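Local atomic coordinates of beta-glucosidase (Saccharopolyspora erythraea D, PDB entry 5M6G), a protein that probably hydrolyses terminal, non-reducing beta-D-glucosyl residues with release of beta-D-glucose, as a member of glycosyl hydrolase family 3. Residues Leu514-Glu518 and Glu519-Thr523; Ala369-Arg372 and Ile373-Lys377. All coordinates share one frame; numbering follows the deposited sequence.

Interaction 1: Leu514-Glu518 and Glu519-Thr523; sequences LGLDE and EDRAT
Asp517 sets its CG between its own backbone N and carbonyl carbon (chi1 63°), which swings the carboxylate over the start of helix 518-528, where Asp520 N meets it. Asp517 is thus the N-cap of this helix: Asp520 N donates to Asp517 OD1 at 2.8 Å, almost straight and nearly along the C-O axis. The carboxylate of Asp520 lies close by, its OD1 3.4 Å from Asp517 OD1. Lys436 forms salt bridges with both acids, which probably offsets the like charges, and Asp520 OD2 also accepts from Gly499 N at the end of strand 493-499. A water accepts from Asp517 N and donates to Asp520 OD2, linking the two residues. Without the carboxylate, as with an alanine here, Asp520 N is likely to lose its capping acceptor and Lys436 one of its two acids. One turn on, Arg521 CG lies 3.6 Å from Leu516 CB. Asp517 O lies over one face of the guanidinium and accepts from Arg521 N at 3.2 Å. A bend at chi3 (-102°) turns the guanidinium edge back to Leu516, where Arg521 NE donates to Leu516 O at 2.9 Å, approaching from above the carbonyl plane.

Interaction 2: Ala369-Arg372 and Ile373-Lys377; sequences ANRR and ILTKK
Ile373 N donates to Ala369 O at 3.0 Å, an ordinary i to i+4 bond of helix 363-379, and the Ile373 side chain folds back along the same carbonyl. With CG1 anti to the carbonyl carbon (chi1 -65°), both CG1 and CD1 of Ile373 come to 3.3 Å from Ala369 O, while the side chain also touches Gln66 of helix 60-66. Leu374 repeats the pattern one residue later: its N binds Asn370 O at 2.8 Å, and its CB and CG both lie against that oxygen, at 3.3 Å, before the side chain packs on Leu54 and Met55 of helix 47-57. Thr375 adds a side-chain bond. Its OG1, beside the backbone N (chi1 -70°), donates to Arg371 O at 2.7 Å, while Thr375 N reaches the same oxygen from the opposite face of the carbonyl plane. Lys376 N makes a weak, longer bond of 3.4 Å to Arg372 O. That carbonyl has a second donor, a water that lies 2.8 Å from Arg372 O and accepts from Lys376 NZ, whose bent chain also brings the ammonium to a salt bridge with Glu379. Two donors therefore grip Arg371 O, and the internal bond gives the hydroxyl hydrogen of Thr375 an acceptor within its own helix, while water probably makes up for the stretched bond at Arg372 O.

In the fold
Interaction 2 comes first along the chain, within helix 363-379 and in the family 3 N-terminal domain, of the TIM-barrel clan. It closes no loop, since its segments are successive turns of one helix, but its side chains join that helix to helices 47-57 and 60-66 near the start of the chain. Interaction 1 follows in the C-terminal domain; equally local, with no residues between its segments, it marks where the loop after strand 493-499 ends and helix 518-528 begins, and its side chains rest on that strand of the mixed sheet. The two are in series, neither nested nor crossing. The centres of interactions 1 and 2 are 50 Å apart. They lie on opposite sides of the chain's centre and do not touch.

Interaction 1: Leu514-Glu518 and Glu519-Thr523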
ATOM      1  N   LEU A 514       5.311  19.152 -11.167  1.00 14.94           N
ATOM      2  CA  LEU A 514       6.127  18.009 -10.770  1.00 16.89           C
ATOM      3  C   LEU A 514       7.597  18.180 -11.142  1.00 15.42           C
ATOM      4  O   LEU A 514       8.324  17.185 -11.225  1.00 18.07           O
ATOM      5  CB  LEU A 514       5.585  16.711 -11.375  1.00 16.03           C
ATOM      6  CG  LEU A 514       4.363  16.131 -10.646  1.00 15.80           C
ATOM      7  CD1 LEU A 514       3.692  15.029 -11.456  1.00 16.25           C
ATOM      8  CD2 LEU A 514       4.754  15.610  -9.271  1.00 19.99           C
ATOM      9  N   GLY A 515       8.057  19.407 -11.363  1.00 19.95           N
ATOM     10  CA  GLY A 515       9.465  19.615 -11.626  1.00 17.53           C
ATOM     11  C   GLY A 515      10.319  19.411 -10.386  1.00 17.66           C
ATOM     12  O   GLY A 515       9.844  19.412  -9.254  1.00 15.13           O
ATOM     13  N   LEU A 516      11.618  19.231 -10.604  1.00 19.14           N
ATOM     14  CA  LEU A 516      12.535  19.146  -9.476  1.00 19.87           C
ATOM     15  C   LEU A 516      12.511  20.450  -8.688  1.00 14.19           C
ATOM     16  O   LEU A 516      12.445  21.538  -9.266  1.00 17.16           O
ATOM     17  CB  LEU A 516      13.956  18.850  -9.970  1.00 18.69           C
ATOM     18  CG  LEU A 516      14.158  17.495 -10.647  1.00 14.63           C
ATOM     19  CD1 LEU A 516      15.550  17.417 -11.253  1.00 19.63           C
ATOM     20  CD2 LEU A 516      13.953  16.392  -9.622  1.00 21.33           C
ATOM     21  N   ASP A 517      12.554  20.340  -7.363  1.00 16.97           N
ATOM     22  CA  ASP A 517      12.594  21.535  -6.537  1.00 22.61           C
ATOM     23  C   ASP A 517      13.933  22.254  -6.716  1.00 22.56           C
ATOM     24  O   ASP A 517      14.831  21.808  -7.446  1.00 18.73           O
ATOM     25  CB  ASP A 517      12.306  21.197  -5.070  1.00 18.42           C
ATOM     26  CG  ASP A 517      13.337  20.273  -4.438  1.00 21.56           C
ATOM     27  OD1 ASP A 517      14.484  20.189  -4.917  1.00 21.10           O
ATOM     28  OD2 ASP A 517      12.994  19.639  -3.414  1.00 20.34           O
ATOM     29  N   GLU A 518      14.068  23.401  -6.055  1.00 24.02           N
ATOM     30  CA  GLU A 518      15.224  24.236  -6.360  1.00 31.79           C
ATOM     31  C   GLU A 518      16.499  23.643  -5.784  1.00 22.41           C
ATOM     32  O   GLU A 518      17.579  23.829  -6.354  1.00 18.42           O
ATOM     33  CB  GLU A 518      14.988  25.668  -5.871  1.00 32.44           C
ATOM     34  CG  GLU A 518      13.945  26.392  -6.738  1.00 43.42           C
ATOM     35  CD  GLU A 518      14.055  27.909  -6.698  1.00 57.81           C
ATOM     36  OE1 GLU A 518      14.755  28.440  -5.806  1.00 60.50           O
ATOM     37  OE2 GLU A 518      13.456  28.569  -7.582  1.00 52.92           O
ATOM     38  N   GLU A 519      16.391  22.892  -4.690  1.00 19.21           N
ATOM     39  CA  GLU A 519      17.569  22.232  -4.146  1.00 19.91           C
ATOM     40  C   GLU A 519      18.102  21.183  -5.112  1.00 21.12           C
ATOM     41  O   GLU A 519      19.308  21.139  -5.392  1.00 16.82           O
ATOM     42  CB  GLU A 519      17.252  21.601  -2.791  1.00 17.37           C
ATOM     43  CG  GLU A 519      18.401  20.728  -2.282  1.00 17.99           C
ATOM     44  CD  GLU A 519      18.104  20.025  -0.958  1.00 20.48           C
ATOM     45  OE1 GLU A 519      18.982  19.262  -0.505  1.00 19.28           O
ATOM     46  OE2 GLU A 519      17.014  20.233  -0.369  1.00 21.83           O
ATOM     47  N   ASP A 520      17.221  20.319  -5.628  1.00 17.32           N
ATOM     48  CA  ASP A 520      17.673  19.277  -6.551  1.00 19.30           C
ATOM     49  C   ASP A 520      18.330  19.876  -7.791  1.00 20.68           C
ATOM     50  O   ASP A 520      19.343  19.359  -8.275  1.00 18.14           O
ATOM     51  CB  ASP A 520      16.509  18.382  -6.974  1.00 17.26           C
ATOM     52  CG  ASP A 520      15.953  17.534  -5.828  1.00 16.56           C
ATOM     53  OD1 ASP A 520      16.530  17.516  -4.718  1.00 18.23           O
ATOM     54  OD2 ASP A 520      14.921  16.868  -6.052  1.00 15.98           O
ATOM     55  N   ARG A 521      17.755  20.953  -8.336  1.00 20.35           N
ATOM     56  CA  ARG A 521      18.322  21.518  -9.560  1.00 18.54           C
ATOM     57  C   ARG A 521      19.631  22.255  -9.282  1.00 16.79           C
ATOM     58  O   ARG A 521      20.558  22.194 -10.095  1.00 19.33           O
ATOM     59  CB  ARG A 521      17.307  22.428 -10.245  1.00 20.89           C
ATOM     60  CG  ARG A 521      15.975  21.740 -10.472  1.00 24.36           C
ATOM     61  CD  ARG A 521      15.160  22.432 -11.497  1.00 38.36           C
ATOM     62  NE  ARG A 521      14.124  23.224 -10.841  1.00 39.09           N
ATOM     63  CZ  ARG A 521      14.261  24.511 -10.568  1.00 44.75           C
ATOM     64  NH1 ARG A 521      15.376  25.142 -10.922  1.00 39.20           N
ATOM     65  NH2 ARG A 521      13.276  25.164  -9.969  1.00 51.56           N
ATOM     66  N   ALA A 522      19.728  22.942  -8.141  1.00 20.13           N
ATOM     67  CA  ALA A 522      20.995  23.550  -7.732  1.00 19.32           C
ATOM     68  C   ALA A 522      22.088  22.501  -7.545  1.00 21.88           C
ATOM     69  O   ALA A 522      23.230  22.697  -7.975  1.00 15.76           O
ATOM     70  CB  ALA A 522      20.800  24.341  -6.438  1.00 15.33           C
ATOM     71  N   THR A 523      21.764  21.387  -6.892  1.00 18.56           N
ATOM     72  CA  THR A 523      22.777  20.365  -6.645  1.00 17.96           C
ATOM     73  C   THR A 523      23.234  19.703  -7.940  1.00 19.83           C
ATOM     74  O   THR A 523      24.439  19.494  -8.148  1.00 17.56           O
ATOM     75  CB  THR A 523      22.238  19.333  -5.660  1.00 16.76           C
ATOM     76  OG1 THR A 523      22.104  19.951  -4.379  1.00 17.17           O
ATOM     77  CG2 THR A 523      23.195  18.150  -5.541  1.00 16.03           C
TER
HETATM   78  O   HOH W   1      12.343  17.602  -6.323  1.00 17.78           O
HETATM   79  O   HOH W   2      14.180  21.080  -0.641  1.00 30.19           O

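Interaction 2: Ala369-Arg372 and Ile373-Lys377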
ATOM      1  N   ALA A 369     -23.991  -8.954   5.906  1.00 11.15           N
ATOM      2  CA  ALA A 369     -22.710  -8.424   6.364  1.00 12.01           C
ATOM      3  C   ALA A 369     -22.087  -9.346   7.400  1.00 12.45           C
ATOM      4  O   ALA A 369     -20.877  -9.610   7.367  1.00 12.03           O
ATOM      5  CB  ALA A 369     -22.893  -7.017   6.937  1.00 10.79           C
ATOM      6  N   ASN A 370     -22.904  -9.873   8.315  1.00 11.47           N
ATOM      7  CA  ASN A 370     -22.347 -10.741   9.348  1.00 14.00           C
ATOM      8  C   ASN A 370     -21.890 -12.067   8.777  1.00 10.80           C
ATOM      9  O   ASN A 370     -20.856 -12.592   9.183  1.00 13.18           O
ATOM     10  CB  ASN A 370     -23.362 -10.966  10.451  1.00 10.41           C
ATOM     11  CG  ASN A 370     -23.234  -9.949  11.527  1.00 13.41           C
ATOM     12  OD1 ASN A 370     -22.718 -10.242  12.605  1.00 13.59           O
ATOM     13  ND2 ASN A 370     -23.640  -8.718  11.225  1.00 10.27           N
ATOM     14  N   ARG A 371     -22.657 -12.641   7.853  1.00 10.68           N
ATOM     15  CA  ARG A 371     -22.213 -13.887   7.237  1.00 13.01           C
ATOM     16  C   ARG A 371     -20.855 -13.708   6.564  1.00 15.71           C
ATOM     17  O   ARG A 371     -19.970 -14.570   6.677  1.00 14.00           O
ATOM     18  CB  ARG A 371     -23.259 -14.353   6.233  1.00 16.34           C
ATOM     19  CG  ARG A 371     -23.014 -15.716   5.643  1.00 23.14           C
ATOM     20  CD  ARG A 371     -24.302 -16.206   4.999  1.00 28.40           C
ATOM     21  NE  ARG A 371     -25.433 -16.028   5.906  1.00 29.08           N
ATOM     22  CZ  ARG A 371     -26.483 -15.235   5.686  1.00 39.48           C
ATOM     23  NH1 ARG A 371     -26.591 -14.520   4.567  1.00 26.51           N
ATOM     24  NH2 ARG A 371     -27.446 -15.170   6.595  1.00 37.73           N
ATOM     25  N   ARG A 372     -20.663 -12.579   5.884  1.00 12.83           N
ATOM     26  CA  ARG A 372     -19.391 -12.332   5.210  1.00 10.42           C
ATOM     27  C   ARG A 372     -18.254 -12.119   6.212  1.00 13.00           C
ATOM     28  O   ARG A 372     -17.166 -12.684   6.045  1.00 13.04           O
ATOM     29  CB  ARG A 372     -19.545 -11.149   4.262  1.00 11.66           C
ATOM     30  CG  ARG A 372     -20.465 -11.469   3.085  1.00 13.41           C
ATOM     31  CD  ARG A 372     -20.840 -10.236   2.303  1.00 15.81           C
ATOM     32  NE  ARG A 372     -21.654 -10.576   1.141  1.00 12.65           N
ATOM     33  CZ  ARG A 372     -21.162 -10.802  -0.072  1.00 16.39           C
ATOM     34  NH1 ARG A 372     -19.849 -10.714  -0.281  1.00 15.83           N
ATOM     35  NH2 ARG A 372     -21.986 -11.106  -1.076  1.00 15.69           N
ATOM     36  N   ILE A 373     -18.487 -11.340   7.271  1.00 13.54           N
ATOM     37  CA  ILE A 373     -17.434 -11.099   8.262  1.00 11.83           C
ATOM     38  C   ILE A 373     -17.097 -12.384   9.007  1.00 12.94           C
ATOM     39  O   ILE A 373     -15.925 -12.765   9.126  1.00 10.65           O
ATOM     40  CB  ILE A 373     -17.853  -9.990   9.248  1.00 12.69           C
ATOM     41  CG1 ILE A 373     -17.998  -8.635   8.560  1.00 10.68           C
ATOM     42  CG2 ILE A 373     -16.869  -9.913  10.421  1.00  9.77           C
ATOM     43  CD1 ILE A 373     -18.951  -7.692   9.304  1.00 13.30           C
ATOM     44  N   LEU A 374     -18.120 -13.072   9.529  1.00 11.59           N
ATOM     45  CA  LEU A 374     -17.855 -14.249  10.353  1.00 14.73           C
ATOM     46  C   LEU A 374     -17.212 -15.360   9.537  1.00 13.92           C
ATOM     47  O   LEU A 374     -16.354 -16.088  10.046  1.00 16.38           O
ATOM     48  CB  LEU A 374     -19.147 -14.747  11.004  1.00 13.70           C
ATOM     49  CG  LEU A 374     -19.768 -13.781  12.006  1.00 12.28           C
ATOM     50  CD1 LEU A 374     -21.154 -14.289  12.421  1.00 12.85           C
ATOM     51  CD2 LEU A 374     -18.839 -13.607  13.214  1.00 11.34           C
ATOM     52  N   THR A 375     -17.613 -15.509   8.269  1.00 12.71           N
ATOM     53  CA  THR A 375     -16.998 -16.527   7.423  1.00 13.64           C
ATOM     54  C   THR A 375     -15.487 -16.345   7.361  1.00 12.58           C
ATOM     55  O   THR A 375     -14.729 -17.309   7.509  1.00 11.64           O
ATOM     56  CB  THR A 375     -17.615 -16.488   6.021  1.00 13.89           C
ATOM     57  OG1 THR A 375     -18.968 -16.963   6.096  1.00 16.55           O
ATOM     58  CG2 THR A 375     -16.840 -17.370   5.050  1.00 12.99           C
ATOM     59  N   LYS A 376     -15.030 -15.104   7.183  1.00 13.78           N
ATOM     60  CA  LYS A 376     -13.596 -14.851   7.109  1.00 11.97           C
ATOM     61  C   LYS A 376     -12.915 -15.101   8.450  1.00 12.06           C
ATOM     62  O   LYS A 376     -11.784 -15.605   8.494  1.00 12.21           O
ATOM     63  CB  LYS A 376     -13.355 -13.424   6.621  1.00 12.12           C
ATOM     64  CG  LYS A 376     -13.731 -13.249   5.149  1.00 10.63           C
ATOM     65  CD  LYS A 376     -12.729 -14.007   4.268  1.00 14.68           C
ATOM     66  CE  LYS A 376     -13.243 -14.246   2.838  1.00 14.27           C
ATOM     67  NZ  LYS A 376     -14.355 -15.262   2.763  1.00 14.10           N
ATOM     68  N   LYS A 377     -13.587 -14.777   9.557  1.00 14.08           N
ATOM     69  CA  LYS A 377     -13.017 -15.101  10.867  1.00 15.33           C
ATOM     70  C   LYS A 377     -12.835 -16.608  11.041  1.00 17.39           C
ATOM     71  O   LYS A 377     -11.797 -17.058  11.540  1.00 17.61           O
ATOM     72  CB  LYS A 377     -13.887 -14.520  11.981  1.00 15.55           C
ATOM     73  CG  LYS A 377     -13.857 -12.996  12.043  1.00 13.96           C
ATOM     74  CD  LYS A 377     -14.624 -12.476  13.261  1.00 14.02           C
ATOM     75  CE  LYS A 377     -14.397 -10.995  13.476  1.00 13.48           C
ATOM     76  NZ  LYS A 377     -14.973 -10.532  14.777  1.00 15.06           N
TER
HETATM   77  O   HOH W   3     -16.832 -14.036   3.570  1.00 12.63           O